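Local coordinates for oxysterol-binding protein homolog 1 (Saccharomyces cerevisiae, PDB 5H28) that transfers sterols and other lipids between membranes without vesicles, here represented by its ankyrin-repeat domain, which is needed to target it to the nucleus-vacuole junction through Nvj1, at residues A[30-35]-A[72-77]; A[62-65]-A[70-73]; A[150-155]-A[182-187]; A[189-194]-A[214-219]. All coordinates share one frame; numbering follows the deposited sequence.

Contact 1: residues A[30-35]-A[72-77]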
loop_
_atom_site.group_PDB
_atom_site.type_symbol
_atom_site.label_atom_id
_atom_site.label_comp_id
_atom_site.label_asym_id
_atom_site.label_seq_id
_atom_site.Cartn_x
_atom_site.Cartn_y
_atom_site.Cartn_z
ATOM N N GLN A 30 1.037 -30.094 10.876
ATOM C CA GLN A 30 2.132 -29.983 11.827
ATOM C C GLN A 30 3.267 -30.866 11.303
ATOM O O GLN A 30 3.021 -31.826 10.577
ATOM C CB GLN A 30 1.691 -30.489 13.204
ATOM C CG GLN A 30 0.409 -29.854 13.731
ATOM C CD GLN A 30 0.549 -28.367 13.974
ATOM O OE1 GLN A 30 1.484 -27.922 14.640
ATOM N NE2 GLN A 30 -0.386 -27.587 13.441
ATOM N N PRO A 31 4.526 -30.558 11.664
ATOM C CA PRO A 31 4.946 -29.442 12.516
ATOM C C PRO A 31 5.012 -28.123 11.755
ATOM O O PRO A 31 4.834 -28.090 10.537
ATOM C CB PRO A 31 6.316 -29.893 13.007
ATOM C CG PRO A 31 6.860 -30.583 11.800
ATOM C CD PRO A 31 5.680 -31.413 11.328
ATOM N N LEU A 32 5.278 -27.042 12.480
ATOM C CA LEU A 32 5.359 -25.713 11.885
ATOM C C LEU A 32 6.595 -25.546 11.007
ATOM O O LEU A 32 6.628 -24.672 10.140
ATOM C CB LEU A 32 5.373 -24.647 12.986
ATOM C CG LEU A 32 5.357 -23.178 12.548
ATOM C CD1 LEU A 32 4.009 -22.843 11.921
ATOM C CD2 LEU A 32 5.613 -22.278 13.751
ATOM N N ASP A 33 7.606 -26.382 11.219
ATOM C CA ASP A 33 8.833 -26.270 10.441
ATOM C C ASP A 33 8.907 -27.169 9.212
ATOM O O ASP A 33 9.980 -27.357 8.640
ATOM C CB ASP A 33 10.054 -26.502 11.343
ATOM C CG ASP A 33 10.092 -27.895 11.942
ATOM O OD1 ASP A 33 9.026 -28.408 12.342
ATOM O OD2 ASP A 33 11.198 -28.469 12.030
ATOM N N ASP A 34 7.772 -27.727 8.803
ATOM C CA ASP A 34 7.753 -28.569 7.612
ATOM C C ASP A 34 7.522 -27.640 6.423
ATOM O O ASP A 34 6.515 -26.936 6.366
ATOM C CB ASP A 34 6.629 -29.606 7.690
ATOM C CG ASP A 34 6.625 -30.549 6.501
ATOM O OD1 ASP A 34 6.473 -30.071 5.359
ATOM O OD2 ASP A 34 6.776 -31.773 6.708
ATOM N N PRO A 35 8.456 -27.623 5.461
ATOM C CA PRO A 35 8.352 -26.770 4.273
ATOM C C PRO A 35 7.043 -26.918 3.501
ATOM O O PRO A 35 6.434 -25.925 3.101
ATOM C CB PRO A 35 9.556 -27.192 3.436
ATOM C CG PRO A 35 10.545 -27.627 4.465
ATOM C CD PRO A 35 9.696 -28.420 5.422
ATOM N N PHE A 72 -2.761 -20.166 17.029
ATOM C CA PHE A 72 -2.166 -21.501 17.031
ATOM C C PHE A 72 -1.450 -21.782 15.712
ATOM O O PHE A 72 -0.465 -22.525 15.671
ATOM C CB PHE A 72 -3.246 -22.570 17.263
ATOM C CG PHE A 72 -3.893 -23.077 15.995
ATOM C CD1 PHE A 72 -3.225 -23.982 15.166
ATOM C CD2 PHE A 72 -5.156 -22.639 15.617
ATOM C CE1 PHE A 72 -3.802 -24.436 13.987
ATOM C CE2 PHE A 72 -5.742 -23.091 14.434
ATOM C CZ PHE A 72 -5.065 -23.988 13.621
ATOM N N LEU A 73 -1.966 -21.192 14.638
ATOM C CA LEU A 73 -1.403 -21.381 13.304
ATOM C C LEU A 73 0.057 -20.950 13.266
ATOM O O LEU A 73 0.863 -21.520 12.531
ATOM C CB LEU A 73 -2.203 -20.577 12.271
ATOM C CG LEU A 73 -1.935 -20.946 10.808
ATOM C CD1 LEU A 73 -2.507 -22.330 10.536
ATOM C CD2 LEU A 73 -2.560 -19.921 9.875
ATOM N N ASN A 74 0.385 -19.940 14.066
ATOM C CA ASN A 74 1.741 -19.413 14.148
ATOM C C ASN A 74 2.315 -18.974 12.810
ATOM O O ASN A 74 3.503 -19.152 12.529
ATOM C CB ASN A 74 2.667 -20.431 14.811
ATOM C CG ASN A 74 2.377 -20.586 16.286
ATOM O OD1 ASN A 74 2.174 -19.597 16.992
ATOM N ND2 ASN A 74 2.359 -21.823 16.764
ATOM N N ILE A 75 1.450 -18.395 11.990
ATOM C CA ILE A 75 1.825 -17.877 10.685
ATOM C C ILE A 75 0.849 -16.758 10.395
ATOM O O ILE A 75 -0.359 -16.935 10.545
ATOM C CB ILE A 75 1.649 -18.912 9.552
ATOM C CG1 ILE A 75 2.489 -20.157 9.817
ATOM C CG2 ILE A 75 2.050 -18.283 8.224
ATOM C CD1 ILE A 75 2.309 -21.235 8.763
ATOM N N HIS A 76 1.355 -15.598 10.004
ATOM C CA HIS A 76 0.452 -14.520 9.658
ATOM C C HIS A 76 0.284 -14.527 8.153
ATOM O O HIS A 76 1.183 -14.140 7.402
ATOM C CB HIS A 76 0.980 -13.177 10.157
ATOM C CG HIS A 76 0.788 -12.981 11.628
ATOM N ND1 HIS A 76 1.812 -13.122 12.540
ATOM C CD2 HIS A 76 -0.326 -12.726 12.351
ATOM C CE1 HIS A 76 1.336 -12.962 13.761
ATOM N NE2 HIS A 76 0.040 -12.720 13.675
ATOM N N LEU A 77 -0.878 -15.008 7.721
ATOM C CA LEU A 77 -1.190 -15.095 6.307
ATOM C C LEU A 77 -1.166 -13.720 5.671
ATOM O O LEU A 77 -1.647 -12.739 6.246
ATOM C CB LEU A 77 -2.561 -15.747 6.114
ATOM C CG LEU A 77 -2.693 -17.136 6.746
ATOM C CD1 LEU A 77 -4.066 -17.702 6.433
ATOM C CD2 LEU A 77 -1.595 -18.063 6.221
#

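Contact 2: residues A[62-65]-A[70-73]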
loop_
_atom_site.group_PDB
_atom_site.type_symbol
_atom_site.label_atom_id
_atom_site.label_comp_id
_atom_site.label_asym_id
_atom_site.label_seq_id
_atom_site.Cartn_x
_atom_site.Cartn_y
_atom_site.Cartn_z
ATOM N N HIS A 62 -10.008 -13.070 9.432
ATOM C CA HIS A 62 -10.072 -12.471 10.757
ATOM C C HIS A 62 -9.242 -13.201 11.803
ATOM O O HIS A 62 -8.793 -12.594 12.776
ATOM C CB HIS A 62 -11.526 -12.361 11.217
ATOM C CG HIS A 62 -12.304 -11.307 10.490
ATOM N ND1 HIS A 62 -11.893 -9.993 10.424
ATOM C CD2 HIS A 62 -13.464 -11.372 9.802
ATOM C CE1 HIS A 62 -12.769 -9.295 9.723
ATOM N NE2 HIS A 62 -13.732 -10.109 9.333
ATOM N N HIS A 63 -9.022 -14.495 11.599
ATOM C CA HIS A 63 -8.236 -15.287 12.542
ATOM C C HIS A 63 -6.729 -15.236 12.334
ATOM O O HIS A 63 -5.971 -15.097 13.293
ATOM C CB HIS A 63 -8.624 -16.770 12.481
ATOM C CG HIS A 63 -9.805 -17.135 13.325
ATOM N ND1 HIS A 63 -11.102 -16.842 12.963
ATOM C CD2 HIS A 63 -9.882 -17.776 14.515
ATOM C CE1 HIS A 63 -11.927 -17.287 13.892
ATOM N NE2 HIS A 63 -11.213 -17.859 14.845
ATOM N N TRP A 64 -6.299 -15.329 11.081
ATOM C CA TRP A 64 -4.872 -15.426 10.798
ATOM C C TRP A 64 -4.113 -14.373 9.999
ATOM O O TRP A 64 -2.976 -14.620 9.594
ATOM C CB TRP A 64 -4.636 -16.807 10.181
ATOM C CG TRP A 64 -5.202 -17.892 11.050
ATOM C CD1 TRP A 64 -5.020 -18.030 12.397
ATOM C CD2 TRP A 64 -6.042 -18.985 10.647
ATOM N NE1 TRP A 64 -5.688 -19.135 12.858
ATOM C CE2 TRP A 64 -6.325 -19.742 11.809
ATOM C CE3 TRP A 64 -6.580 -19.400 9.421
ATOM C CZ2 TRP A 64 -7.122 -20.892 11.780
ATOM C CZ3 TRP A 64 -7.376 -20.548 9.395
ATOM C CH2 TRP A 64 -7.637 -21.278 10.569
ATOM N N VAL A 65 -4.704 -13.204 9.790
ATOM C CA VAL A 65 -4.032 -12.156 9.029
ATOM C C VAL A 65 -3.395 -11.044 9.878
ATOM O O VAL A 65 -2.243 -10.672 9.647
ATOM C CB VAL A 65 -5.002 -11.537 7.983
ATOM C CG1 VAL A 65 -4.385 -10.303 7.342
ATOM C CG2 VAL A 65 -5.316 -12.569 6.908
ATOM N N THR A 70 -1.838 -13.237 18.232
ATOM C CA THR A 70 -1.119 -14.500 18.276
ATOM C C THR A 70 -2.163 -15.603 18.108
ATOM O O THR A 70 -3.256 -15.522 18.669
ATOM C CB THR A 70 -0.389 -14.671 19.627
ATOM O OG1 THR A 70 0.736 -13.783 19.674
ATOM C CG2 THR A 70 0.080 -16.111 19.813
ATOM N N THR A 71 -1.829 -16.626 17.326
ATOM C CA THR A 71 -2.750 -17.736 17.082
ATOM C C THR A 71 -2.011 -19.067 17.088
ATOM O O THR A 71 -0.786 -19.100 17.127
ATOM C CB THR A 71 -3.445 -17.595 15.716
ATOM O OG1 THR A 71 -2.491 -17.835 14.674
ATOM C CG2 THR A 71 -4.024 -16.199 15.550
ATOM N N PHE A 72 -2.761 -20.166 17.029
ATOM C CA PHE A 72 -2.166 -21.501 17.031
ATOM C C PHE A 72 -1.450 -21.782 15.712
ATOM O O PHE A 72 -0.465 -22.525 15.671
ATOM C CB PHE A 72 -3.246 -22.570 17.263
ATOM C CG PHE A 72 -3.893 -23.077 15.995
ATOM C CD1 PHE A 72 -3.225 -23.982 15.166
ATOM C CD2 PHE A 72 -5.156 -22.639 15.617
ATOM C CE1 PHE A 72 -3.802 -24.436 13.987
ATOM C CE2 PHE A 72 -5.742 -23.091 14.434
ATOM C CZ PHE A 72 -5.065 -23.988 13.621
ATOM N N LEU A 73 -1.966 -21.192 14.638
ATOM C CA LEU A 73 -1.403 -21.381 13.304
ATOM C C LEU A 73 0.057 -20.950 13.266
ATOM O O LEU A 73 0.863 -21.520 12.531
ATOM C CB LEU A 73 -2.203 -20.577 12.271
ATOM C CG LEU A 73 -1.935 -20.946 10.808
ATOM C CD1 LEU A 73 -2.507 -22.330 10.536
ATOM C CD2 LEU A 73 -2.560 -19.921 9.875
#

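Contact 3: residues A[150-155]-A[182-187]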
loop_
_atom_site.group_PDB
_atom_site.type_symbol
_atom_site.label_atom_id
_atom_site.label_comp_id
_atom_site.label_asym_id
_atom_site.label_seq_id
_atom_site.Cartn_x
_atom_site.Cartn_y
_atom_site.Cartn_z
ATOM N N GLU A 150 -6.050 11.803 4.440
ATOM C CA GLU A 150 -5.229 11.325 5.551
ATOM C C GLU A 150 -3.832 11.938 5.494
ATOM O O GLU A 150 -3.280 12.357 6.512
ATOM C CB GLU A 150 -5.115 9.798 5.525
ATOM C CG GLU A 150 -4.437 9.241 6.768
ATOM C CD GLU A 150 -4.377 7.720 6.814
ATOM O OE1 GLU A 150 -3.967 7.179 7.866
ATOM O OE2 GLU A 150 -4.732 7.066 5.812
ATOM N N PHE A 151 -3.266 11.988 4.293
ATOM C CA PHE A 151 -1.939 12.555 4.106
ATOM C C PHE A 151 -1.943 14.042 4.473
ATOM O O PHE A 151 -1.041 14.512 5.178
ATOM C CB PHE A 151 -1.490 12.337 2.653
ATOM C CG PHE A 151 -0.057 12.705 2.386
ATOM C CD1 PHE A 151 0.977 12.187 3.165
ATOM C CD2 PHE A 151 0.266 13.539 1.321
ATOM C CE1 PHE A 151 2.315 12.497 2.882
ATOM C CE2 PHE A 151 1.600 13.856 1.029
ATOM C CZ PHE A 151 2.625 13.336 1.809
ATOM N N ARG A 152 -2.963 14.776 4.020
ATOM C CA ARG A 152 -3.070 16.206 4.333
ATOM C C ARG A 152 -3.179 16.428 5.836
ATOM O O ARG A 152 -2.569 17.346 6.383
ATOM C CB ARG A 152 -4.299 16.837 3.665
ATOM C CG ARG A 152 -4.250 16.918 2.138
ATOM C CD ARG A 152 -5.265 17.937 1.611
ATOM N NE ARG A 152 -6.647 17.629 1.991
ATOM C CZ ARG A 152 -7.434 16.752 1.368
ATOM N NH1 ARG A 152 -8.673 16.556 1.798
ATOM N NH2 ARG A 152 -6.995 16.073 0.316
ATOM N N THR A 153 -3.969 15.594 6.502
ATOM C CA THR A 153 -4.138 15.724 7.943
ATOM C C THR A 153 -2.798 15.527 8.634
ATOM O O THR A 153 -2.403 16.326 9.490
ATOM C CB THR A 153 -5.135 14.686 8.478
ATOM O OG1 THR A 153 -6.422 14.926 7.899
ATOM C CG2 THR A 153 -5.245 14.779 9.997
ATOM N N ALA A 154 -2.092 14.472 8.240
ATOM C CA ALA A 154 -0.805 14.155 8.835
ATOM C C ALA A 154 0.258 15.222 8.590
ATOM O O ALA A 154 0.976 15.595 9.524
ATOM C CB ALA A 154 -0.318 12.802 8.336
ATOM N N PHE A 155 0.381 15.734 7.367
ATOM C CA PHE A 155 1.409 16.742 7.184
ATOM C C PHE A 155 1.009 18.116 7.702
ATOM O O PHE A 155 1.864 18.865 8.164
ATOM C CB PHE A 155 1.963 16.790 5.729
ATOM C CG PHE A 155 0.997 17.265 4.660
ATOM C CD1 PHE A 155 0.513 18.573 4.639
ATOM C CD2 PHE A 155 0.679 16.425 3.589
ATOM C CE1 PHE A 155 -0.261 19.032 3.567
ATOM C CE2 PHE A 155 -0.090 16.876 2.519
ATOM C CZ PHE A 155 -0.559 18.178 2.503
ATOM N N ASP A 182 -2.685 17.385 -5.098
ATOM C CA ASP A 182 -3.741 16.927 -4.207
ATOM C C ASP A 182 -5.084 17.141 -4.905
ATOM O O ASP A 182 -5.317 18.191 -5.503
ATOM C CB ASP A 182 -3.705 17.719 -2.905
ATOM C CG ASP A 182 -4.797 17.303 -1.950
ATOM O OD1 ASP A 182 -4.599 16.327 -1.202
ATOM O OD2 ASP A 182 -5.863 17.946 -1.959
ATOM N N PRO A 183 -5.992 16.155 -4.823
ATOM C CA PRO A 183 -7.309 16.260 -5.466
ATOM C C PRO A 183 -8.242 17.356 -4.955
ATOM O O PRO A 183 -9.162 17.763 -5.664
ATOM C CB PRO A 183 -7.896 14.866 -5.267
ATOM C CG PRO A 183 -7.315 14.459 -3.944
ATOM C CD PRO A 183 -5.869 14.877 -4.098
ATOM N N GLU A 184 -8.015 17.828 -3.734
ATOM C CA GLU A 184 -8.859 18.869 -3.147
ATOM C C GLU A 184 -8.283 20.277 -3.255
ATOM O O GLU A 184 -9.001 21.223 -3.578
ATOM C CB GLU A 184 -9.135 18.558 -1.672
ATOM C CG GLU A 184 -10.188 17.490 -1.428
ATOM C CD GLU A 184 -11.559 17.894 -1.937
ATOM O OE1 GLU A 184 -11.990 19.031 -1.650
ATOM O OE2 GLU A 184 -12.210 17.073 -2.618
ATOM N N THR A 185 -6.990 20.415 -2.981
ATOM C CA THR A 185 -6.337 21.719 -3.030
ATOM C C THR A 185 -5.618 21.964 -4.348
ATOM O O THR A 185 -5.415 23.111 -4.752
ATOM C CB THR A 185 -5.291 21.858 -1.914
ATOM O OG1 THR A 185 -4.191 20.974 -2.184
ATOM C CG2 THR A 185 -5.896 21.506 -0.569
ATOM N N GLY A 186 -5.223 20.882 -5.009
ATOM C CA GLY A 186 -4.504 21.006 -6.261
ATOM C C GLY A 186 -3.029 21.298 -6.030
ATOM O O GLY A 186 -2.256 21.398 -6.978
ATOM N N ASP A 187 -2.634 21.417 -4.765
ATOM C CA ASP A 187 -1.248 21.714 -4.419
ATOM C C ASP A 187 -0.377 20.475 -4.250
ATOM O O ASP A 187 -0.872 19.371 -4.042
ATOM C CB ASP A 187 -1.177 22.540 -3.127
ATOM C CG ASP A 187 -1.912 23.864 -3.229
ATOM O OD1 ASP A 187 -1.878 24.496 -4.306
ATOM O OD2 ASP A 187 -2.510 24.282 -2.216
#

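Contact 4: residues A[189-194]-A[214-219]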
loop_
_atom_site.group_PDB
_atom_site.type_symbol
_atom_site.label_atom_id
_atom_site.label_comp_id
_atom_site.label_asym_id
_atom_site.label_seq_id
_atom_site.Cartn_x
_atom_site.Cartn_y
_atom_site.Cartn_z
ATOM N N VAL A 189 2.754 18.822 -2.062
ATOM C CA VAL A 189 3.281 18.946 -0.713
ATOM C C VAL A 189 4.648 19.596 -0.499
ATOM O O VAL A 189 4.781 20.457 0.370
ATOM C CB VAL A 189 3.201 17.577 0.017
ATOM C CG1 VAL A 189 4.195 16.598 -0.567
ATOM C CG2 VAL A 189 3.408 17.772 1.512
ATOM N N LEU A 190 5.662 19.214 -1.266
ATOM C CA LEU A 190 6.972 19.831 -1.075
ATOM C C LEU A 190 6.873 21.343 -1.262
ATOM O O LEU A 190 7.361 22.112 -0.431
ATOM C CB LEU A 190 8.009 19.244 -2.046
ATOM C CG LEU A 190 9.420 19.842 -1.956
ATOM C CD1 LEU A 190 9.906 19.829 -0.505
ATOM C CD2 LEU A 190 10.370 19.058 -2.865
ATOM N N HIS A 191 6.231 21.764 -2.349
ATOM C CA HIS A 191 6.071 23.186 -2.635
ATOM C C HIS A 191 5.416 23.923 -1.472
ATOM O O HIS A 191 5.852 25.012 -1.090
ATOM C CB HIS A 191 5.234 23.374 -3.900
ATOM C CG HIS A 191 5.775 22.646 -5.090
ATOM N ND1 HIS A 191 5.908 21.275 -5.121
ATOM C CD2 HIS A 191 6.222 23.097 -6.287
ATOM C CE1 HIS A 191 6.413 20.912 -6.288
ATOM N NE2 HIS A 191 6.613 21.998 -7.013
ATOM N N GLU A 192 4.375 23.324 -0.903
ATOM C CA GLU A 192 3.680 23.952 0.206
ATOM C C GLU A 192 4.576 24.146 1.417
ATOM O O GLU A 192 4.488 25.168 2.088
ATOM C CB GLU A 192 2.439 23.145 0.587
ATOM C CG GLU A 192 1.387 23.133 -0.510
ATOM C CD GLU A 192 1.094 24.527 -1.037
ATOM O OE1 GLU A 192 0.684 25.393 -0.236
ATOM O OE2 GLU A 192 1.274 24.762 -2.250
ATOM N N PHE A 193 5.457 23.192 1.698
ATOM C CA PHE A 193 6.329 23.356 2.850
ATOM C C PHE A 193 7.516 24.264 2.576
ATOM O O PHE A 193 8.125 24.793 3.503
ATOM C CB PHE A 193 6.743 21.993 3.402
ATOM C CG PHE A 193 5.682 21.376 4.260
ATOM C CD1 PHE A 193 5.505 21.798 5.577
ATOM C CD2 PHE A 193 4.799 20.439 3.734
ATOM C CE1 PHE A 193 4.465 21.303 6.352
ATOM C CE2 PHE A 193 3.750 19.937 4.501
ATOM C CZ PHE A 193 3.582 20.371 5.815
ATOM N N VAL A 194 7.838 24.463 1.303
ATOM C CA VAL A 194 8.907 25.389 0.959
ATOM C C VAL A 194 8.339 26.780 1.271
ATOM O O VAL A 194 9.011 27.623 1.876
ATOM C CB VAL A 194 9.279 25.288 -0.538
ATOM C CG1 VAL A 194 10.136 26.476 -0.945
ATOM C CG2 VAL A 194 10.051 24.002 -0.789
ATOM N N LYS A 214 9.811 18.520 -9.825
ATOM C CA LYS A 214 8.374 18.544 -10.061
ATOM C C LYS A 214 7.765 19.940 -9.996
ATOM O O LYS A 214 8.024 20.704 -9.063
ATOM C CB LYS A 214 7.667 17.635 -9.053
ATOM C CG LYS A 214 6.189 17.425 -9.331
ATOM C CD LYS A 214 5.980 16.621 -10.608
ATOM C CE LYS A 214 4.505 16.461 -10.926
ATOM N NZ LYS A 214 4.297 15.579 -12.106
ATOM N N ARG A 215 6.953 20.264 -10.996
ATOM C CA ARG A 215 6.275 21.553 -11.059
ATOM C C ARG A 215 4.847 21.394 -10.545
ATOM O O ARG A 215 4.155 20.433 -10.899
ATOM C CB ARG A 215 6.265 22.064 -12.503
ATOM C CG ARG A 215 7.661 22.320 -13.051
ATOM C CD ARG A 215 7.670 22.528 -14.560
ATOM N NE ARG A 215 9.022 22.798 -15.050
ATOM C CZ ARG A 215 9.683 23.928 -14.825
ATOM N NH1 ARG A 215 10.907 24.089 -15.303
ATOM N NH2 ARG A 215 9.117 24.904 -14.130
ATOM N N ASP A 216 4.409 22.320 -9.696
ATOM C CA ASP A 216 3.053 22.248 -9.165
ATOM C C ASP A 216 2.033 22.790 -10.164
ATOM O O ASP A 216 2.375 23.063 -11.316
ATOM C CB ASP A 216 2.947 22.985 -7.819
ATOM C CG ASP A 216 3.088 24.495 -7.942
ATOM O OD1 ASP A 216 3.207 25.026 -9.065
ATOM O OD2 ASP A 216 3.072 25.158 -6.884
ATOM N N ARG A 217 0.788 22.943 -9.726
ATOM C CA ARG A 217 -0.274 23.419 -10.604
ATOM C C ARG A 217 -0.018 24.790 -11.215
ATOM O O ARG A 217 -0.593 25.123 -12.252
ATOM C CB ARG A 217 -1.617 23.419 -9.865
ATOM C CG ARG A 217 -1.718 24.365 -8.683
ATOM C CD ARG A 217 -3.080 24.213 -8.015
ATOM N NE ARG A 217 -3.208 24.996 -6.789
ATOM C CZ ARG A 217 -3.501 26.292 -6.746
ATOM N NH1 ARG A 217 -3.704 26.971 -7.866
ATOM N NH2 ARG A 217 -3.589 26.910 -5.575
ATOM N N LYS A 218 0.842 25.579 -10.580
ATOM C CA LYS A 218 1.162 26.908 -11.089
ATOM C C LYS A 218 2.417 26.852 -11.950
ATOM O O LYS A 218 2.941 27.885 -12.369
ATOM C CB LYS A 218 1.359 27.881 -9.929
ATOM C CG LYS A 218 0.132 28.022 -9.047
ATOM C CD LYS A 218 0.357 29.035 -7.943
ATOM C CE LYS A 218 -0.871 29.162 -7.061
ATOM N NZ LYS A 218 -0.667 30.167 -5.980
ATOM N N GLY A 219 2.886 25.635 -12.214
ATOM C CA GLY A 219 4.074 25.441 -13.029
ATOM C C GLY A 219 5.371 25.791 -12.327
ATOM O O GLY A 219 6.425 25.871 -12.960
HETATM O O HOH W 1 1.766 23.458 -4.730
#

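Contact 1: residues A[30-35]-A[72-77]
Leu32 and Asn74 have the nearest CA atoms of two irregular loops, 7.6 Å apart. In this ankyrin-repeat domain, residues 30-35 join helix 18-28 to helix 35-42. A cis peptide before Pro31 leads into a type I beta turn from Pro31 to Asp34, and Asp34 then serves as N-cap of the next helix. Across from it, Asn74 takes up left-handed helical backbone angles, which asparagine tolerates better than most residues.

The turn presents Leu32 to the other loop. Its CG lies anti to the backbone N (chi1 -176°), sending both methyls outward against residues 73-75. CD2 lies 3.6 Å from Asn74 CB, the two side chains crossing at about a right angle. The other branch, CD1, comes 3.7 Å from Ile75 CG1 as the side chains slide past each other in opposite directions. A branched aliphatic residue suits this place because it can straddle its two neighbours. Ile75 also packs on Gln38 and Leu41 of helix 35-42, tying the loop to that helix. Besides these aliphatic partners, Leu32 CD1 meets a backbone atom, lying 3.5 Å from Leu73 O.

Contact 2: residues A[62-65]-A[70-73]
Trp64, whose indole lies against Thr71, Phe72 and Leu73, offers its backbone O to Leu77 N at 2.8 Å, a probable hydrogen bond that draws the later loop back to the end of helix 54-64. Contact between residues 62-65 and 70-73 themselves rests on carbon and ring surfaces. Leu73 CD2 sits over one face of the indole, 3.8 Å from the centroid of the five-membered ring, a CH-pi contact. The leucine reaches it with CG anti to its backbone N (chi1 -166°), while CB of His63 backs the opposite face near the rim. Tryptophan suits this place because one flat group can serve several neighbours at once.

Helix 54-64 belongs to the predicted first ankyrin repeat, and the chain leaving it folds back so that Thr71 to Leu73 pack against Trp64 and the backbone of His63. Phe72 and Trp64 form an offset edge-to-face pair, the indole edge toward the phenylalanine face with the planes at 90°. Trp64 CZ2 and Phe72 CE2 come to 3.7 Å. Were Trp64 a serine, Leu73 CD2 would probably lose the ring beneath it and Phe72 its aromatic mate, with a gap between loop and helix. Thr71 CB lies in the indole plane at its edge, 3.7 Å from Trp64 CD1. The methyl CG2 of Thr71 turns instead to the helix backbone, 3.2 Å from His63 O. His63 ND1 is hydrogen-bonded to Glu59 O, one turn back in the helix.

Contact 3: residues A[150-155]-A[182-187]
An Asx turn at Asp182, within the loop that leads into helix 189-196 of the predicted third ankyrin repeat, is fastened by a salt bridge to Arg152 on the long helix 130-156. Arg152 NH2 gives a hydrogen bond of 2.8 Å to Asp182 OD1, fairly straight at 160°. The acceptor lies in the guanidinium plane and uses its syn lone pair, yet the guanidinium and carboxylate planes stand 84° apart, so the two groups meet through one bond and not as a paired fork. A bend at chi3 (-59°) brings the guanidinium round to the carboxylate. On the way, Arg152 CD passes 4.2 Å from Thr185 CG2, and Glu184 CB covers one face of the guanidinium near its rim.

The second carboxylate oxygen is spent inside the loop. OD2 accepts from Thr185 N at 2.9 Å through its anti lone pair, and from Glu184 N at 2.8 Å from above the carboxylate plane. Aspartate suits this position because its short chain can hold two backbone amides with one oxygen and meet an arginine with the other. With a methionine in place of Arg152, Asp182 OD1 would probably be left without its charged mate and the loop less firmly tied to the helix. Gly186 follows with backbone angles at which a CB would jam against the preceding carbonyl. Around Gly186 an ST turn forms, Asp187 N donating to Thr185 OG1 at 3.0 Å.

Contact 4: residues A[189-194]-A[214-219]
With CG anti to the carbonyl carbon (chi1 -55°), the ring of His191 reaches out from helix 189-196 toward Asp216, whose CG is tucked between its own backbone N and carbonyl carbon (chi1 69°). His191 fills the histidine position of the ankyrin TPLH motif, here Thr-Val-Leu-His, and residues 214-219 lie in the loop after helix 199-207. The imidazole is held at edge and face. NE2 donates to Lys214 O at 2.8 Å, a bent bond of 134° whose acceptor lies close to the ring plane, although the donor stands above the carbonyl plane. Over one face sits Asp216 CB, 3.9 Å from the ring centroid in a CH-pi contact. A histidine suits the place: its flat face receives a CB, and it also carries an N-H at its far end for a backbone oxygen. Pro222 and Leu225 touch the ring as well.

Asp216 also shapes its own loop. Its OD1 accepts from Lys218 N at 2.9 Å, an Asx turn, while Gly219 N closes a type I beta turn onto Asp216 O at 2.8 Å. Gly219 has a positive phi, which a residue without a side chain accepts readily. Between the two carboxylates, one water lies 2.8 Å from Glu192 OE2, an oxygen also paired with Lys195, and 3.0 Å from Asp216 OD2.

Overall arrangement
Contacts 1 and 2 lie on one side of the centre of the elongated domain and contacts 3 and 4 on the other. Within each pair the contacts touch: 1 and 2 both hold the loop after helix 54-64 and share Phe72 and Leu73, whereas the loop of contact 3 leads into the helix of contact 4, and a salt bridge from Asp187 to Arg217 joins them. Contacts 1, 2 and 4 are partly buried; contact 3 is a surface contact built on charge and loop-capping bonds. Contact 2 packs a buried tryptophan and leucine, while contact 1 sets an exposed leucine against the far side of the same loop. Contact 4 joins a buried histidine to a backbone oxygen.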